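Local coordinates for 3-Hydroxyacyl-CoA dehydrogenase (Ralstonia eutropha H16, PDB 4PZC) that catalyses the NAD-dependent interconversion of (S)-3-hydroxybutyryl-CoA and acetoacetyl-CoA as a 3-hydroxyacyl-CoA dehydrogenase, at the interface of chains A and B. Numbering follows the deposited sequence. Chains: chain A/B, 3-Hydroxyacyl-CoA dehydrogenase.

The interface of chains A and B. Residues chain A 180-181, 184, 188, 191-192; chain B 203, 208-209, 214.
A:Arg191, A:Ile192 and A:Val188 pack around B:Val203 in an apolar patch of the two-fold interface between copies of this 3-hydroxyacyl-CoA dehydrogenase. Chain A contributes the end of strand 177-182 in its Rossmann-type NAD-binding domain, the loop that follows and the start of helix 189-205; chain B contributes the end of its own helix 189-205, the next loop and helix 211-222. The family is commonly dimeric, which fits a biological role for this pairing, although the patch alone does not prove it.

No nitrogen or oxygen pair comes within bonding distance across this patch. Among the branched aliphatic side chains, the two methyls of B:Val203 divide the contact. CG2, anti to its own carbonyl carbon, meets A:Ile192 CG2 at 3.7 Å, whereas CG1 faces A:Val188 CG2 at 4.0 Å; both pairs of side chains cross at about a right angle. The A:Val188 methyl also packs against B:Ala209 CB at 3.8 Å. A:Val188 hides 44 Å² against chain B, its CG2 touching both B:Val203 CG1 and B:Ala209 CB, which lie on the same side of it. B:Ile214 borders the group more loosely, its CG2 turned to A:Ile192 CD1.

A:Arg191 makes no bond here; its CD and NH1 both lie against B:Val203 CG2, NH1 at 3.4 Å. A bend at chi2 (-91°) turns its outer chain alongside B:Val203, the two side chains running in opposite directions, with CD 3.6 Å from B:Val203 CG2. Its guanidinium meets B:Leu208 CD1 edge-on, in plane, through NH1 at 3.5 Å; that methyl also touches A:Ser184 OG at 3.7 Å, while A:Ser184 CB rests near both leucine methyls.

Backbone atoms complete the contact at the strand end. The A:Thr180 carbonyl O abuts B:Ala209 CB at 3.4 Å, and the B:Leu208 carbonyl O approaches A:Val181 CA.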
ATOM      1  N   THR A 180      -0.720   0.840 -19.453  1.00 60.58           N
ATOM      2  CA  THR A 180       0.405   0.785 -20.376  1.00 56.92           C
ATOM      3  C   THR A 180       1.710   1.123 -19.663  1.00 53.39           C
ATOM      4  O   THR A 180       1.783   2.031 -18.824  1.00 52.83           O
ATOM      5  CB  THR A 180       0.142   1.655 -21.604  1.00 61.43           C
ATOM      6  OG1 THR A 180      -0.976   1.093 -22.296  1.00 68.79           O
ATOM      7  CG2 THR A 180       1.325   1.679 -22.544  1.00 60.90           C
ATOM      8  N   VAL A 181       2.734   0.340 -19.985  1.00 48.35           N
ATOM      9  CA  VAL A 181       3.950   0.299 -19.205  1.00 44.76           C
ATOM     10  C   VAL A 181       5.071  -0.007 -20.156  1.00 44.14           C
ATOM     11  O   VAL A 181       4.989  -0.983 -20.883  1.00 42.98           O
ATOM     12  CB  VAL A 181       3.895  -0.853 -18.190  1.00 44.31           C
ATOM     13  CG1 VAL A 181       5.210  -1.013 -17.445  1.00 44.99           C
ATOM     14  CG2 VAL A 181       2.760  -0.639 -17.210  1.00 46.93           C
ATOM     15  N   SER A 184      10.021  -2.970 -18.071  1.00 48.15           N
ATOM     16  CA  SER A 184      10.964  -2.659 -16.993  1.00 44.40           C
ATOM     17  C   SER A 184      10.723  -3.639 -15.837  1.00 46.36           C
ATOM     18  O   SER A 184       9.585  -4.085 -15.596  1.00 43.69           O
ATOM     19  CB  SER A 184      10.770  -1.219 -16.494  1.00 44.60           C
ATOM     20  OG  SER A 184      11.484  -0.913 -15.295  1.00 43.46           O
ATOM     21  N   VAL A 188       4.725  -1.959 -13.292  1.00 40.56           N
ATOM     22  CA  VAL A 188       4.251  -0.929 -12.411  1.00 39.92           C
ATOM     23  C   VAL A 188       3.834  -1.538 -11.087  1.00 40.90           C
ATOM     24  O   VAL A 188       4.362  -1.150 -10.038  1.00 40.80           O
ATOM     25  CB  VAL A 188       3.107  -0.116 -13.070  1.00 41.86           C
ATOM     26  CG1 VAL A 188       2.176   0.502 -12.041  1.00 42.68           C
ATOM     27  CG2 VAL A 188       3.681   0.993 -13.949  1.00 42.36           C
ATOM     28  N   ARG A 191       6.508  -3.570  -9.083  1.00 37.37           N
ATOM     29  CA  ARG A 191       7.626  -2.641  -8.888  1.00 38.82           C
ATOM     30  C   ARG A 191       7.468  -1.754  -7.687  1.00 37.00           C
ATOM     31  O   ARG A 191       8.443  -1.534  -6.951  1.00 37.64           O
ATOM     32  CB  ARG A 191       7.855  -1.738 -10.090  1.00 39.77           C
ATOM     33  CG  ARG A 191       9.301  -1.258 -10.209  1.00 42.56           C
ATOM     34  CD  ARG A 191       9.487   0.043  -9.490  1.00 45.29           C
ATOM     35  NE  ARG A 191      10.800   0.674  -9.590  1.00 46.50           N
ATOM     36  CZ  ARG A 191      11.258   1.314 -10.661  1.00 48.12           C
ATOM     37  NH1 ARG A 191      10.593   1.331 -11.824  1.00 45.30           N
ATOM     38  NH2 ARG A 191      12.428   1.913 -10.573  1.00 53.99           N
ATOM     39  N   ILE A 192       6.283  -1.229  -7.450  1.00 33.91           N
ATOM     40  CA  ILE A 192       6.175  -0.467  -6.225  1.00 39.83           C
ATOM     41  C   ILE A 192       5.588  -1.245  -5.040  1.00 41.44           C
ATOM     42  O   ILE A 192       6.073  -1.104  -3.911  1.00 39.94           O
ATOM     43  CB  ILE A 192       5.627   0.944  -6.474  1.00 44.37           C
ATOM     44  CG1 ILE A 192       4.183   0.953  -6.924  1.00 44.75           C
ATOM     45  CG2 ILE A 192       6.511   1.589  -7.540  1.00 48.96           C
ATOM     46  CD1 ILE A 192       3.927   1.849  -8.144  1.00 44.13           C
TER
ATOM     47  N   VAL B 203       8.984   5.569 -10.787  1.00 41.60           N
ATOM     48  CA  VAL B 203       8.351   4.950 -11.942  1.00 39.99           C
ATOM     49  C   VAL B 203       7.888   6.048 -12.875  1.00 38.09           C
ATOM     50  O   VAL B 203       8.188   6.023 -14.062  1.00 41.48           O
ATOM     51  CB  VAL B 203       7.156   4.054 -11.524  1.00 40.74           C
ATOM     52  CG1 VAL B 203       6.265   3.754 -12.704  1.00 39.67           C
ATOM     53  CG2 VAL B 203       7.641   2.752 -10.907  1.00 41.09           C
ATOM     54  N   LEU B 208       7.656   5.451 -17.242  1.00 36.70           N
ATOM     55  CA  LEU B 208       7.279   4.088 -17.600  1.00 40.29           C
ATOM     56  C   LEU B 208       5.817   4.029 -17.846  1.00 40.04           C
ATOM     57  O   LEU B 208       5.348   3.198 -18.637  1.00 45.11           O
ATOM     58  CB  LEU B 208       7.603   3.094 -16.485  1.00 42.39           C
ATOM     59  CG  LEU B 208       9.088   3.065 -16.141  1.00 43.85           C
ATOM     60  CD1 LEU B 208       9.297   2.062 -15.031  1.00 49.00           C
ATOM     61  CD2 LEU B 208       9.932   2.731 -17.359  1.00 40.52           C
ATOM     62  N   ALA B 209       5.104   4.900 -17.145  1.00 36.42           N
ATOM     63  CA  ALA B 209       3.673   4.959 -17.217  1.00 37.34           C
ATOM     64  C   ALA B 209       3.197   6.356 -16.853  1.00 39.00           C
ATOM     65  O   ALA B 209       3.962   7.198 -16.350  1.00 38.52           O
ATOM     66  CB  ALA B 209       3.071   3.941 -16.274  1.00 37.94           C
ATOM     67  N   ILE B 214      -0.623   4.866 -13.176  1.00 50.25           N
ATOM     68  CA  ILE B 214       0.135   4.367 -12.049  1.00 46.32           C
ATOM     69  C   ILE B 214      -0.797   4.189 -10.832  1.00 51.29           C
ATOM     70  O   ILE B 214      -0.737   3.158 -10.112  1.00 47.17           O
ATOM     71  CB  ILE B 214       1.299   5.318 -11.717  1.00 42.39           C
ATOM     72  CG1 ILE B 214       2.409   5.228 -12.765  1.00 42.64           C
ATOM     73  CG2 ILE B 214       1.894   4.993 -10.363  1.00 41.34           C
ATOM     74  CD1 ILE B 214       3.495   6.297 -12.630  1.00 41.72           C
TER